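Local coordinates for protein molinate hydrolase (Gulosibacter molinativorax, PDB 4UB9) that probably hydrolyses the thiocarbamate herbicide molinate, as a zinc-binding member of the amidohydrolase family, at residues A37-T42 with E54-I59; V125-A130 with G161-A166; I132-G137 with H477-S482; D296-I301 with A429-D434; P367-T372 with A424-A429. One frame throughout, in Å; residues are numbered along the deposited sequence.

Interaction 1. Residues A37-T42 with E54-I59; sequences AIVGGT and ETTVFI
Ala-37 opens the antiparallel ladder as a non-hydrogen-bonded pair with Phe-58. Its small CB sits at the ring edge, 3.7 Å from Phe-58 CD1, because Phe-58 carries CG anti to its backbone N (chi1 -171°); a methyl suits a place beside the edge of a broad ring. At Ile-38 the pair with Val-57 is hydrogen-bonded in both directions, Ile-38 N to Val-57 O and Val-57 N to Ile-38 O each 2.9 Å, in the carbonyl planes and nearly straight. Both side chains turn to one face of the sheet, where Ile-38 CG1 lies 4.2 Å from Val-57 CB. Val-39 runs alongside Thr-56, its CB packing 3.6 Å from Thr-56 OG1, a hydroxyl whose hydrogen bond goes to Thr-70. Gly-40, with positive phi (78°), takes the irregular step: its N reaches Thr-55 O at 2.8 Å by a weak, bent bond. Gly-41 N adds a better bond of 3.0 Å to the same Thr-55 O, and so the two glycines facing one residue form a G1 beta bulge. Gly-41 O in turn receives Thr-55 N at 2.8 Å; Glu-54 and Thr-55 facing Gly-41 make a second G1 bulge. Thr-55 OG1 turns back to Val-52. The chemistry implies a seam held chiefly by backbone bonds: the register slips by one residue where the chain turns into another sheet, while Thr-55 O accepts one sound bond and a weak one.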
# COMPACT_ATOMS: atom_id res chain seq x y z
N ALA A 37 -12.76 50.73 -29.03
CA ALA A 37 -13.28 50.30 -30.33
C ALA A 37 -12.31 49.39 -30.99
O ALA A 37 -11.11 49.62 -31.01
CB ALA A 37 -13.54 51.49 -31.22
N ILE A 38 -12.86 48.35 -31.57
CA ILE A 38 -12.07 47.30 -32.25
C ILE A 38 -12.43 47.50 -33.71
O ILE A 38 -13.59 47.29 -34.09
CB ILE A 38 -12.46 45.85 -31.82
CG1 ILE A 38 -12.86 45.76 -30.32
CG2 ILE A 38 -11.36 44.87 -32.17
CD1 ILE A 38 -11.79 46.15 -29.34
N VAL A 39 -11.48 47.92 -34.52
CA VAL A 39 -11.84 48.40 -35.87
C VAL A 39 -11.31 47.55 -37.03
O VAL A 39 -10.13 47.18 -37.11
CB VAL A 39 -11.49 49.90 -36.10
CG1 VAL A 39 -11.85 50.73 -34.89
CG2 VAL A 39 -10.02 50.09 -36.47
N GLY A 40 -12.23 47.25 -37.94
CA GLY A 40 -11.89 46.86 -39.30
C GLY A 40 -11.41 45.45 -39.43
O GLY A 40 -10.58 45.12 -40.28
N GLY A 41 -11.99 44.57 -38.62
CA GLY A 41 -11.65 43.14 -38.70
C GLY A 41 -12.82 42.28 -39.14
O GLY A 41 -13.95 42.75 -39.22
N THR A 42 -12.51 41.04 -39.50
CA THR A 42 -13.53 40.04 -39.79
C THR A 42 -14.20 39.57 -38.47
O THR A 42 -13.55 38.98 -37.61
CB THR A 42 -12.93 38.85 -40.55
OG1 THR A 42 -12.30 39.34 -41.74
CG2 THR A 42 -14.02 37.86 -40.96
N GLU A 54 -14.64 43.61 -42.40
CA GLU A 54 -14.66 45.09 -42.26
C GLU A 54 -15.59 45.60 -41.21
O GLU A 54 -16.41 46.50 -41.45
CB GLU A 54 -14.95 45.76 -43.62
CG GLU A 54 -13.62 45.90 -44.30
CD GLU A 54 -13.67 45.93 -45.79
OE1 GLU A 54 -14.75 45.80 -46.41
OE2 GLU A 54 -12.57 46.08 -46.35
N THR A 55 -15.53 44.94 -40.08
CA THR A 55 -16.48 45.20 -39.02
C THR A 55 -15.77 45.90 -37.89
O THR A 55 -14.60 45.72 -37.67
CB THR A 55 -17.17 43.92 -38.53
OG1 THR A 55 -17.69 43.18 -39.65
CG2 THR A 55 -18.32 44.27 -37.60
N THR A 56 -16.55 46.74 -37.24
CA THR A 56 -16.12 47.46 -36.10
C THR A 56 -17.08 47.18 -34.94
O THR A 56 -18.30 47.15 -35.09
CB THR A 56 -16.03 48.98 -36.40
OG1 THR A 56 -14.84 49.21 -37.18
CG2 THR A 56 -15.96 49.82 -35.12
N VAL A 57 -16.47 46.99 -33.78
CA VAL A 57 -17.20 46.77 -32.54
C VAL A 57 -16.89 47.88 -31.55
O VAL A 57 -15.73 48.21 -31.30
CB VAL A 57 -16.80 45.45 -31.88
CG1 VAL A 57 -17.56 45.28 -30.56
CG2 VAL A 57 -17.05 44.30 -32.82
N PHE A 58 -17.94 48.48 -31.04
CA PHE A 58 -17.78 49.64 -30.20
C PHE A 58 -18.31 49.36 -28.82
O PHE A 58 -19.49 48.99 -28.64
CB PHE A 58 -18.47 50.89 -30.78
CG PHE A 58 -18.13 52.16 -30.06
CD1 PHE A 58 -16.93 52.78 -30.27
CD2 PHE A 58 -19.05 52.76 -29.20
CE1 PHE A 58 -16.60 53.96 -29.61
CE2 PHE A 58 -18.74 53.95 -28.54
CZ PHE A 58 -17.50 54.55 -28.75
N ILE A 59 -17.45 49.59 -27.84
CA ILE A 59 -17.77 49.33 -26.44
C ILE A 59 -17.63 50.60 -25.65
O ILE A 59 -16.64 51.31 -25.76
CB ILE A 59 -16.84 48.25 -25.82
CG1 ILE A 59 -17.00 46.93 -26.57
CG2 ILE A 59 -17.13 48.07 -24.34
CD1 ILE A 59 -15.71 46.11 -26.61

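Interaction 2. Residues V125-A130 with G161-A166; sequences VIEEAA and GAAEGA
Ala-130, on helix 122-135, carries the close-packed part of this contact. Gly-165 passes in front of it with the two CA atoms 4.8 Å apart; at phi 147° and psi 169°, a backbone shape that suits glycine, the lack of a side chain lets the loop pass close over Ala-130 CB. Immediately after, Ala-166 N donates to Ala-130 O at 3.2 Å. The N-H points almost straight at the oxygen (167°), yet the donor stands above the carbonyl plane and not on a lone pair, as a flank approach to a helical carbonyl would give. Ala-166 CB rests 3.6 Å from the same Ala-130 O, and the small residues Ala-130, Gly-165 and Ala-166 let the loop lie close to the helix.

Toward Ala-163 the fit loosens and the loop becomes partly exposed. Glu-127, its chain extended beyond CG, lays its carboxylate against one methyl, Glu-127 CD being 3.8 Å from Ala-163 CB; the charge itself is paired with Arg-157. On the loop, Glu-164 OE1 takes Gly-165 N at 3.0 Å on its anti lone pair, while its other oxygen makes a salt bridge with Arg-472.

The Ala-166 bond, together with one from Gln-131 to Glu-164 O, ties the chain to the helix just before strand 167-170, and the two buried carboxylates are balanced by arginines, which would be expected to keep them ionised.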
# COMPACT_ATOMS: atom_id res chain seq x y z
N VAL A 125 -4.38 31.85 -5.15
CA VAL A 125 -4.14 30.77 -6.08
C VAL A 125 -5.25 30.79 -7.15
O VAL A 125 -5.01 30.60 -8.35
CB VAL A 125 -4.16 29.40 -5.39
CG1 VAL A 125 -4.14 28.25 -6.39
CG2 VAL A 125 -2.99 29.30 -4.44
N ILE A 126 -6.47 30.99 -6.68
CA ILE A 126 -7.62 30.97 -7.56
C ILE A 126 -7.55 32.17 -8.52
O ILE A 126 -7.81 32.04 -9.71
CB ILE A 126 -8.92 30.97 -6.75
CG1 ILE A 126 -9.12 29.60 -6.11
CG2 ILE A 126 -10.13 31.28 -7.65
CD1 ILE A 126 -10.25 29.54 -5.11
N GLU A 127 -7.20 33.33 -7.99
CA GLU A 127 -7.03 34.54 -8.85
C GLU A 127 -5.95 34.34 -9.89
O GLU A 127 -6.16 34.58 -11.08
CB GLU A 127 -6.76 35.78 -8.03
CG GLU A 127 -8.00 36.20 -7.25
CD GLU A 127 -7.73 37.19 -6.13
OE1 GLU A 127 -6.57 37.66 -6.00
OE2 GLU A 127 -8.69 37.50 -5.37
N GLU A 128 -4.81 33.83 -9.46
CA GLU A 128 -3.71 33.48 -10.40
C GLU A 128 -4.22 32.56 -11.54
O GLU A 128 -3.93 32.77 -12.72
CB GLU A 128 -2.55 32.79 -9.68
CG GLU A 128 -1.40 32.33 -10.57
CD GLU A 128 -0.33 31.52 -9.85
OE1 GLU A 128 -0.67 30.82 -8.88
OE2 GLU A 128 0.87 31.57 -10.24
N ALA A 129 -5.00 31.53 -11.17
CA ALA A 129 -5.51 30.58 -12.17
C ALA A 129 -6.50 31.26 -13.13
O ALA A 129 -6.51 30.99 -14.33
CB ALA A 129 -6.17 29.40 -11.51
N ALA A 130 -7.31 32.16 -12.58
CA ALA A 130 -8.24 32.95 -13.40
C ALA A 130 -7.48 33.85 -14.40
O ALA A 130 -7.92 34.10 -15.52
CB ALA A 130 -9.13 33.78 -12.53
N GLY A 161 -13.51 44.42 -9.27
CA GLY A 161 -12.36 45.12 -9.78
C GLY A 161 -11.16 45.19 -8.86
O GLY A 161 -10.12 45.70 -9.25
N ALA A 162 -11.27 44.64 -7.67
CA ALA A 162 -10.11 44.57 -6.75
C ALA A 162 -8.97 43.66 -7.23
O ALA A 162 -7.84 43.75 -6.74
CB ALA A 162 -10.55 44.11 -5.37
N ALA A 163 -9.28 42.77 -8.15
CA ALA A 163 -8.28 41.84 -8.65
C ALA A 163 -8.52 41.51 -10.11
O ALA A 163 -9.64 41.54 -10.61
CB ALA A 163 -8.27 40.58 -7.83
N GLU A 164 -7.44 41.14 -10.74
CA GLU A 164 -7.42 40.80 -12.15
C GLU A 164 -7.78 39.31 -12.41
O GLU A 164 -7.49 38.44 -11.60
CB GLU A 164 -6.03 41.09 -12.70
CG GLU A 164 -5.80 40.72 -14.16
CD GLU A 164 -6.57 41.63 -15.10
OE1 GLU A 164 -7.81 41.46 -15.23
OE2 GLU A 164 -5.95 42.52 -15.74
N GLY A 165 -8.41 39.07 -13.55
CA GLY A 165 -8.68 37.71 -14.01
C GLY A 165 -9.96 37.53 -14.79
O GLY A 165 -10.82 38.38 -14.80
N ALA A 166 -10.11 36.38 -15.41
CA ALA A 166 -11.38 35.98 -15.97
C ALA A 166 -12.46 36.08 -14.91
O ALA A 166 -12.19 35.86 -13.72
CB ALA A 166 -11.32 34.56 -16.50

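Interaction 3. Residues I132-G137 with H477-S482; sequences IALRGG and HGLPLS
A cis peptide bond joins Leu-479 to Pro-480, and the carbonyl oxygen of that bond is held by two nitrogens of one arginine. Arg-135 comes side-on: NE lies 3.2 Å and NH2 3.0 Å from Leu-479 O, with the oxygen near the guanidinium plane. The NH2 hydrogen bond falls on a lone pair in the carbonyl plane, whereas NE approaches from above that plane. Arg-135 starts with CG anti to its backbone N and then bends at chi2 and chi3, which brings the head obliquely past Pro-480, whose CD is 3.5 Å from Arg-135 NH2. The length of arginine lets it reach from the last helical turn to this carbonyl.

Apolar contacts fill in beside this grip. Leu-479 CD1 reaches the helix backbone, 3.8 Å from Arg-135 N and 4.1 Å from Leu-134 CB, and Ile-132 CG1 meets Pro-480 CD at 4.2 Å. Gly-137, with positive phi, ends the helix in a Schellman motif.

The 477-482 loop therefore lies along the last turn of helix 122-135, with Leu-479 also packed on Glu-164, while Ala-133 and Leu-134 of that helix lean on strand 138-143.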
# COMPACT_ATOMS: atom_id res chain seq x y z
N ILE A 132 -4.48 33.17 -15.58
CA ILE A 132 -3.94 32.29 -16.59
C ILE A 132 -4.98 31.90 -17.64
O ILE A 132 -4.66 31.73 -18.80
CB ILE A 132 -3.34 31.05 -15.94
CG1 ILE A 132 -2.06 31.46 -15.23
CG2 ILE A 132 -3.05 29.96 -16.97
CD1 ILE A 132 -1.39 30.35 -14.46
N ALA A 133 -6.23 31.79 -17.23
CA ALA A 133 -7.29 31.55 -18.20
C ALA A 133 -7.43 32.77 -19.12
O ALA A 133 -7.48 32.63 -20.34
CB ALA A 133 -8.60 31.26 -17.51
N LEU A 134 -7.44 33.94 -18.49
CA LEU A 134 -7.52 35.22 -19.18
C LEU A 134 -6.38 35.41 -20.20
O LEU A 134 -6.59 35.85 -21.35
CB LEU A 134 -7.52 36.36 -18.20
CG LEU A 134 -7.80 37.75 -18.77
CD1 LEU A 134 -9.08 37.80 -19.58
CD2 LEU A 134 -7.87 38.79 -17.65
N ARG A 135 -5.19 34.99 -19.80
CA ARG A 135 -4.02 34.97 -20.70
C ARG A 135 -4.25 34.16 -21.97
O ARG A 135 -3.73 34.48 -23.01
CB ARG A 135 -2.83 34.39 -20.00
CG ARG A 135 -1.53 34.64 -20.72
CD ARG A 135 -0.61 33.45 -20.63
NE ARG A 135 0.19 33.50 -19.43
CZ ARG A 135 0.58 32.44 -18.71
NH1 ARG A 135 0.18 31.20 -18.97
NH2 ARG A 135 1.37 32.62 -17.66
N GLY A 136 -5.04 33.11 -21.88
CA GLY A 136 -5.46 32.34 -23.06
C GLY A 136 -6.73 32.87 -23.75
O GLY A 136 -7.35 32.18 -24.55
N GLY A 137 -7.15 34.07 -23.40
CA GLY A 137 -8.31 34.70 -24.06
C GLY A 137 -9.68 34.36 -23.45
O GLY A 137 -10.73 34.74 -23.98
N HIS A 477 0.05 39.09 -21.89
CA HIS A 477 1.37 38.48 -21.75
C HIS A 477 2.04 38.74 -20.40
O HIS A 477 2.91 38.00 -19.99
CB HIS A 477 2.29 38.89 -22.89
CG HIS A 477 1.99 38.18 -24.16
ND1 HIS A 477 1.60 38.82 -25.31
CD2 HIS A 477 1.98 36.85 -24.44
CE1 HIS A 477 1.36 37.93 -26.25
NE2 HIS A 477 1.58 36.73 -25.75
N GLY A 478 1.63 39.78 -19.69
CA GLY A 478 2.15 40.01 -18.33
C GLY A 478 1.42 39.26 -17.20
O GLY A 478 1.54 39.62 -16.02
N LEU A 479 0.59 38.26 -17.55
CA LEU A 479 -0.22 37.52 -16.56
C LEU A 479 0.42 36.20 -16.29
O LEU A 479 0.96 35.60 -17.20
CB LEU A 479 -1.62 37.25 -17.06
CG LEU A 479 -2.50 38.47 -17.27
CD1 LEU A 479 -3.79 38.03 -17.95
CD2 LEU A 479 -2.81 39.18 -15.97
N PRO A 480 0.34 35.72 -15.06
CA PRO A 480 -0.36 36.32 -13.94
C PRO A 480 0.47 37.40 -13.31
O PRO A 480 1.69 37.37 -13.40
CB PRO A 480 -0.53 35.14 -12.95
CG PRO A 480 0.66 34.29 -13.23
CD PRO A 480 0.92 34.41 -14.71
N LEU A 481 -0.19 38.31 -12.63
CA LEU A 481 0.47 39.48 -12.06
C LEU A 481 1.46 39.13 -10.98
O LEU A 481 2.51 39.72 -10.93
CB LEU A 481 -0.56 40.45 -11.49
CG LEU A 481 -1.50 41.09 -12.55
CD1 LEU A 481 -2.47 42.05 -11.86
CD2 LEU A 481 -0.74 41.79 -13.67
N SER A 482 1.12 38.21 -10.08
CA SER A 482 2.07 37.78 -9.04
C SER A 482 2.16 36.29 -8.99
O SER A 482 1.42 35.63 -8.28
CB SER A 482 1.65 38.27 -7.67
OG SER A 482 1.33 39.64 -7.73

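Interaction 4. Residues D296-I301 with A429-D434; sequences DADLMI and AYRKFD
The backbones come closest at Asp-298 and Ala-429, whose CA atoms are 5.7 Å apart, where the turn leading into strand 299-301 meets the last residue of helix 424-429. Asp-298 spans the polar side of the contact. Its CG is anti to the carbonyl carbon, which carries the carboxylate to Arg-431, Asp-298 OD1 lying 2.9 Å from Arg-431 NH1 in a salt bridge; the hydrogen-bond component is weak, for the N-H is bent at 119° and the carboxylate and guanidinium planes are turned 72° apart. The stronger partner of this aspartate is Arg-273, bound through OD2, which also receives Leu-279 N. With two arginines beside it, the carboxylate probably stays ionised. Arg-431 itself has positive phi (62°) and follows helix 424-429 in a Schellman motif, so its exposed chain, bent at chi3, can turn back to Asp-298, just ahead of the strand. Strand 299-301 belongs to the parallel strands of the TIM-barrel fold of the amidohydrolases, and the residue after it, His-302, is a zinc ligand. Beside the salt bridge the contact is apolar. Leu-299, with CG anti to its backbone N, puts CD1 4.2 Å from Ala-429 CB and CD2 3.6 Å from Tyr-430 CE2, crossing the ring obliquely. Alanine is small enough to let the helix end approach, its CB being 3.8 Å from Asp-298 O. Tyrosine gives leucine apolar ring carbon to pack on, yet carries a hydroxyl that is satisfied in the interior: Tyr-430 OH bonds to Gly-96 O, and its ring stacks on Phe-142.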
# COMPACT_ATOMS: atom_id res chain seq x y z
N ASP A 296 -33.89 16.90 -16.90
CA ASP A 296 -33.69 18.12 -17.69
C ASP A 296 -32.54 18.98 -17.15
O ASP A 296 -32.66 20.18 -16.97
CB ASP A 296 -34.99 18.95 -17.75
CG ASP A 296 -36.14 18.19 -18.43
OD1 ASP A 296 -35.98 17.71 -19.58
OD2 ASP A 296 -37.21 18.10 -17.82
N ALA A 297 -31.42 18.34 -16.92
CA ALA A 297 -30.21 19.04 -16.46
C ALA A 297 -29.85 20.17 -17.41
O ALA A 297 -29.93 20.01 -18.62
CB ALA A 297 -29.06 18.09 -16.36
N ASP A 298 -29.48 21.29 -16.86
CA ASP A 298 -29.03 22.44 -17.66
C ASP A 298 -27.70 22.15 -18.35
O ASP A 298 -27.44 22.62 -19.45
CB ASP A 298 -28.88 23.68 -16.78
CG ASP A 298 -30.22 24.17 -16.27
OD1 ASP A 298 -30.88 24.87 -17.04
OD2 ASP A 298 -30.64 23.81 -15.16
N LEU A 299 -26.83 21.42 -17.67
CA LEU A 299 -25.58 21.03 -18.25
C LEU A 299 -25.11 19.73 -17.64
O LEU A 299 -24.98 19.59 -16.44
CB LEU A 299 -24.53 22.13 -18.09
CG LEU A 299 -23.18 21.81 -18.74
CD1 LEU A 299 -23.31 21.66 -20.25
CD2 LEU A 299 -22.18 22.89 -18.41
N MET A 300 -24.77 18.80 -18.52
CA MET A 300 -24.28 17.49 -18.12
C MET A 300 -22.76 17.36 -18.35
O MET A 300 -22.27 17.25 -19.47
CB MET A 300 -25.06 16.43 -18.90
CG MET A 300 -26.52 16.44 -18.47
SD MET A 300 -27.56 15.34 -19.41
CE MET A 300 -27.52 16.20 -20.98
N ILE A 301 -22.02 17.33 -17.25
CA ILE A 301 -20.56 17.27 -17.29
C ILE A 301 -20.07 15.87 -17.68
O ILE A 301 -20.59 14.85 -17.22
CB ILE A 301 -19.94 17.71 -15.98
CG1 ILE A 301 -20.47 19.07 -15.56
CG2 ILE A 301 -18.43 17.76 -16.06
CD1 ILE A 301 -20.13 20.22 -16.50
N ALA A 429 -26.12 27.44 -21.71
CA ALA A 429 -26.31 26.39 -20.73
C ALA A 429 -26.42 26.94 -19.31
O ALA A 429 -27.26 26.48 -18.51
CB ALA A 429 -25.19 25.37 -20.77
N TYR A 430 -25.58 27.91 -19.01
CA TYR A 430 -25.50 28.50 -17.68
C TYR A 430 -26.44 29.71 -17.51
O TYR A 430 -26.46 30.38 -16.47
CB TYR A 430 -24.07 28.88 -17.36
CG TYR A 430 -23.11 27.74 -16.98
CD1 TYR A 430 -23.12 27.20 -15.70
CD2 TYR A 430 -22.16 27.27 -17.87
CE1 TYR A 430 -22.25 26.18 -15.35
CE2 TYR A 430 -21.28 26.24 -17.53
CZ TYR A 430 -21.31 25.71 -16.26
OH TYR A 430 -20.44 24.73 -15.90
N ARG A 431 -27.22 29.97 -18.56
CA ARG A 431 -28.25 31.06 -18.55
C ARG A 431 -27.61 32.43 -18.34
O ARG A 431 -28.07 33.24 -17.55
CB ARG A 431 -29.38 30.73 -17.55
CG ARG A 431 -30.00 29.36 -17.88
CD ARG A 431 -31.42 29.12 -17.39
NE ARG A 431 -31.51 29.25 -15.93
CZ ARG A 431 -31.74 28.26 -15.04
NH1 ARG A 431 -31.94 26.99 -15.42
NH2 ARG A 431 -31.76 28.56 -13.75
N LYS A 432 -26.50 32.64 -19.04
CA LYS A 432 -25.76 33.90 -19.00
C LYS A 432 -25.66 34.50 -20.38
O LYS A 432 -24.97 35.49 -20.55
CB LYS A 432 -24.35 33.71 -18.51
CG LYS A 432 -24.21 33.18 -17.09
CD LYS A 432 -24.56 34.25 -16.10
CE LYS A 432 -24.41 33.67 -14.73
NZ LYS A 432 -24.73 34.74 -13.75
N PHE A 433 -26.39 33.96 -21.33
CA PHE A 433 -26.27 34.42 -22.73
C PHE A 433 -26.83 35.83 -22.96
O PHE A 433 -26.47 36.49 -23.92
CB PHE A 433 -26.93 33.44 -23.69
CG PHE A 433 -26.53 33.66 -25.13
CD1 PHE A 433 -25.20 33.65 -25.51
CD2 PHE A 433 -27.52 33.90 -26.12
CE1 PHE A 433 -24.85 33.86 -26.85
CE2 PHE A 433 -27.17 34.09 -27.45
CZ PHE A 433 -25.83 34.10 -27.81
N ASP A 434 -27.68 36.29 -22.07
CA ASP A 434 -28.15 37.68 -22.07
C ASP A 434 -26.98 38.65 -21.81
O ASP A 434 -27.04 39.78 -22.23
CB ASP A 434 -29.30 37.91 -21.07
CG ASP A 434 -28.93 37.48 -19.63
OD1 ASP A 434 -28.11 36.54 -19.42
OD2 ASP A 434 -29.48 38.09 -18.68

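Interaction 5. Residues P367-T372 with A424-A429; sequences PLVLGT and ANPAKA
In the TIM-barrel fold of the amidohydrolase family, strand 368-370 is one of the parallel inner strands, and here the short helix 424-429 lies across it. The two axes approach to 7.2 Å and run at 105° to each other, so the helix touches the strand over little more than one turn, with Val-369 opposite Pro-426.

The apolar contacts centre on Val-369. Its chi1 of 167° sends CG1 anti to the backbone N and CG2 anti to the carbonyl carbon, and both methyls rest on the helix, at neighbouring residues. CG1 leans obliquely on the proline ring, 4.1 Å from Pro-426 CB. CG2 covers the backbone before that ring. A branched valine suits an extended strand and gives two short prongs for a shallow surface, while proline suits the start of a helix, where the missing N-H costs no helical bond. Pro-426 also packs on Val-94, and Leu-368, directed away from the helix, packs on Met-408 and Val-328.

The polar groups divide by element. In the helix the bonds are internal: Lys-428 N bonds to Ala-424 O at 3.0 Å, and Ala-429 N to Asn-425 O at 3.1 Å. The strand's backbone bonds reach other elements, Val-369 with Ser-326 and Leu-370 with Gly-96 and Ala-421. The Leu-368 carbonyl faces Asn-425, whose CB is 3.5 Å from Leu-368 O. One turn on, the small Ala-429 lets the strand come near, its CB resting 4.3 Å from Val-369 CG2.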
# COMPACT_ATOMS: atom_id res chain seq x y z
N PRO A 367 -26.31 19.29 -28.90
CA PRO A 367 -25.74 20.53 -28.40
C PRO A 367 -24.56 20.28 -27.45
O PRO A 367 -24.70 19.51 -26.46
CB PRO A 367 -26.92 21.18 -27.64
CG PRO A 367 -28.15 20.48 -28.13
CD PRO A 367 -27.72 19.10 -28.47
N LEU A 368 -23.44 20.94 -27.72
CA LEU A 368 -22.18 20.62 -27.05
C LEU A 368 -21.58 21.84 -26.44
O LEU A 368 -21.53 22.90 -27.04
CB LEU A 368 -21.18 19.98 -28.06
CG LEU A 368 -21.57 18.58 -28.53
CD1 LEU A 368 -20.84 18.16 -29.80
CD2 LEU A 368 -21.30 17.56 -27.42
N VAL A 369 -21.02 21.63 -25.27
CA VAL A 369 -20.34 22.68 -24.52
C VAL A 369 -18.88 22.35 -24.22
O VAL A 369 -18.52 21.23 -23.86
CB VAL A 369 -21.04 22.91 -23.20
CG1 VAL A 369 -20.18 23.76 -22.24
CG2 VAL A 369 -22.38 23.59 -23.46
N LEU A 370 -18.02 23.35 -24.40
CA LEU A 370 -16.62 23.18 -24.10
C LEU A 370 -16.41 23.18 -22.59
O LEU A 370 -16.83 24.11 -21.88
CB LEU A 370 -15.77 24.28 -24.75
CG LEU A 370 -14.23 24.19 -24.59
CD1 LEU A 370 -13.57 24.89 -25.76
CD2 LEU A 370 -13.72 24.81 -23.29
N GLY A 371 -15.66 22.19 -22.14
CA GLY A 371 -15.19 22.12 -20.75
C GLY A 371 -14.10 21.09 -20.61
O GLY A 371 -14.05 20.15 -21.37
N THR A 372 -13.21 21.29 -19.64
CA THR A 372 -11.96 20.50 -19.60
C THR A 372 -11.49 19.90 -18.28
O THR A 372 -10.59 19.08 -18.28
CB THR A 372 -10.79 21.41 -20.03
OG1 THR A 372 -10.74 22.54 -19.16
CG2 THR A 372 -10.98 21.86 -21.49
N ALA A 424 -20.66 30.92 -27.14
CA ALA A 424 -22.07 31.04 -26.92
C ALA A 424 -22.69 29.90 -26.15
O ALA A 424 -23.55 30.11 -25.35
CB ALA A 424 -22.79 31.23 -28.24
N ASN A 425 -22.26 28.69 -26.42
CA ASN A 425 -22.90 27.52 -25.87
C ASN A 425 -22.86 27.34 -24.36
O ASN A 425 -23.86 27.05 -23.77
CB ASN A 425 -22.43 26.27 -26.61
CG ASN A 425 -22.80 26.28 -28.08
OD1 ASN A 425 -22.49 25.36 -28.79
ND2 ASN A 425 -23.46 27.31 -28.53
N PRO A 426 -21.72 27.56 -23.73
CA PRO A 426 -21.66 27.53 -22.28
C PRO A 426 -22.53 28.62 -21.70
O PRO A 426 -23.23 28.39 -20.74
CB PRO A 426 -20.21 27.85 -21.97
CG PRO A 426 -19.47 27.70 -23.23
CD PRO A 426 -20.41 27.80 -24.36
N ALA A 427 -22.47 29.79 -22.28
CA ALA A 427 -23.22 30.92 -21.78
C ALA A 427 -24.70 30.59 -21.74
O ALA A 427 -25.41 30.97 -20.82
CB ALA A 427 -22.98 32.14 -22.64
N LYS A 428 -25.18 29.91 -22.78
CA LYS A 428 -26.58 29.52 -22.84
C LYS A 428 -26.93 28.48 -21.78
O LYS A 428 -27.87 28.65 -21.02
CB LYS A 428 -26.95 28.96 -24.21
CG LYS A 428 -26.91 29.97 -25.36
CD LYS A 428 -27.99 29.66 -26.39
CE LYS A 428 -27.96 30.60 -27.57
NZ LYS A 428 -26.96 30.07 -28.50
N ALA A 429 -26.12 27.44 -21.71
CA ALA A 429 -26.31 26.39 -20.73
C ALA A 429 -26.42 26.94 -19.31
O ALA A 429 -27.26 26.48 -18.51
CB ALA A 429 -25.19 25.37 -20.77

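In the fold
From the N terminus, interaction 1 closes a short hairpin-like loop and is complete before the others begin, about 24 Å or more from each of them between centres. Interaction 2 then joins helix 122-135 to the approach to strand 167-170. Interaction 3 starts on the same helix but reaches the C-terminal tail, so it crosses interaction 2, and the two touch where Leu-134 packs on Glu-164. Within the long loop of interaction 3 lies interaction 4, and within that interaction 5. These last two share Ala-429 and meet through Leu-299 and Val-369, tying two barrel strands to the one helix 424-429, across the chain's centre from interaction 3 in the case of interaction 4.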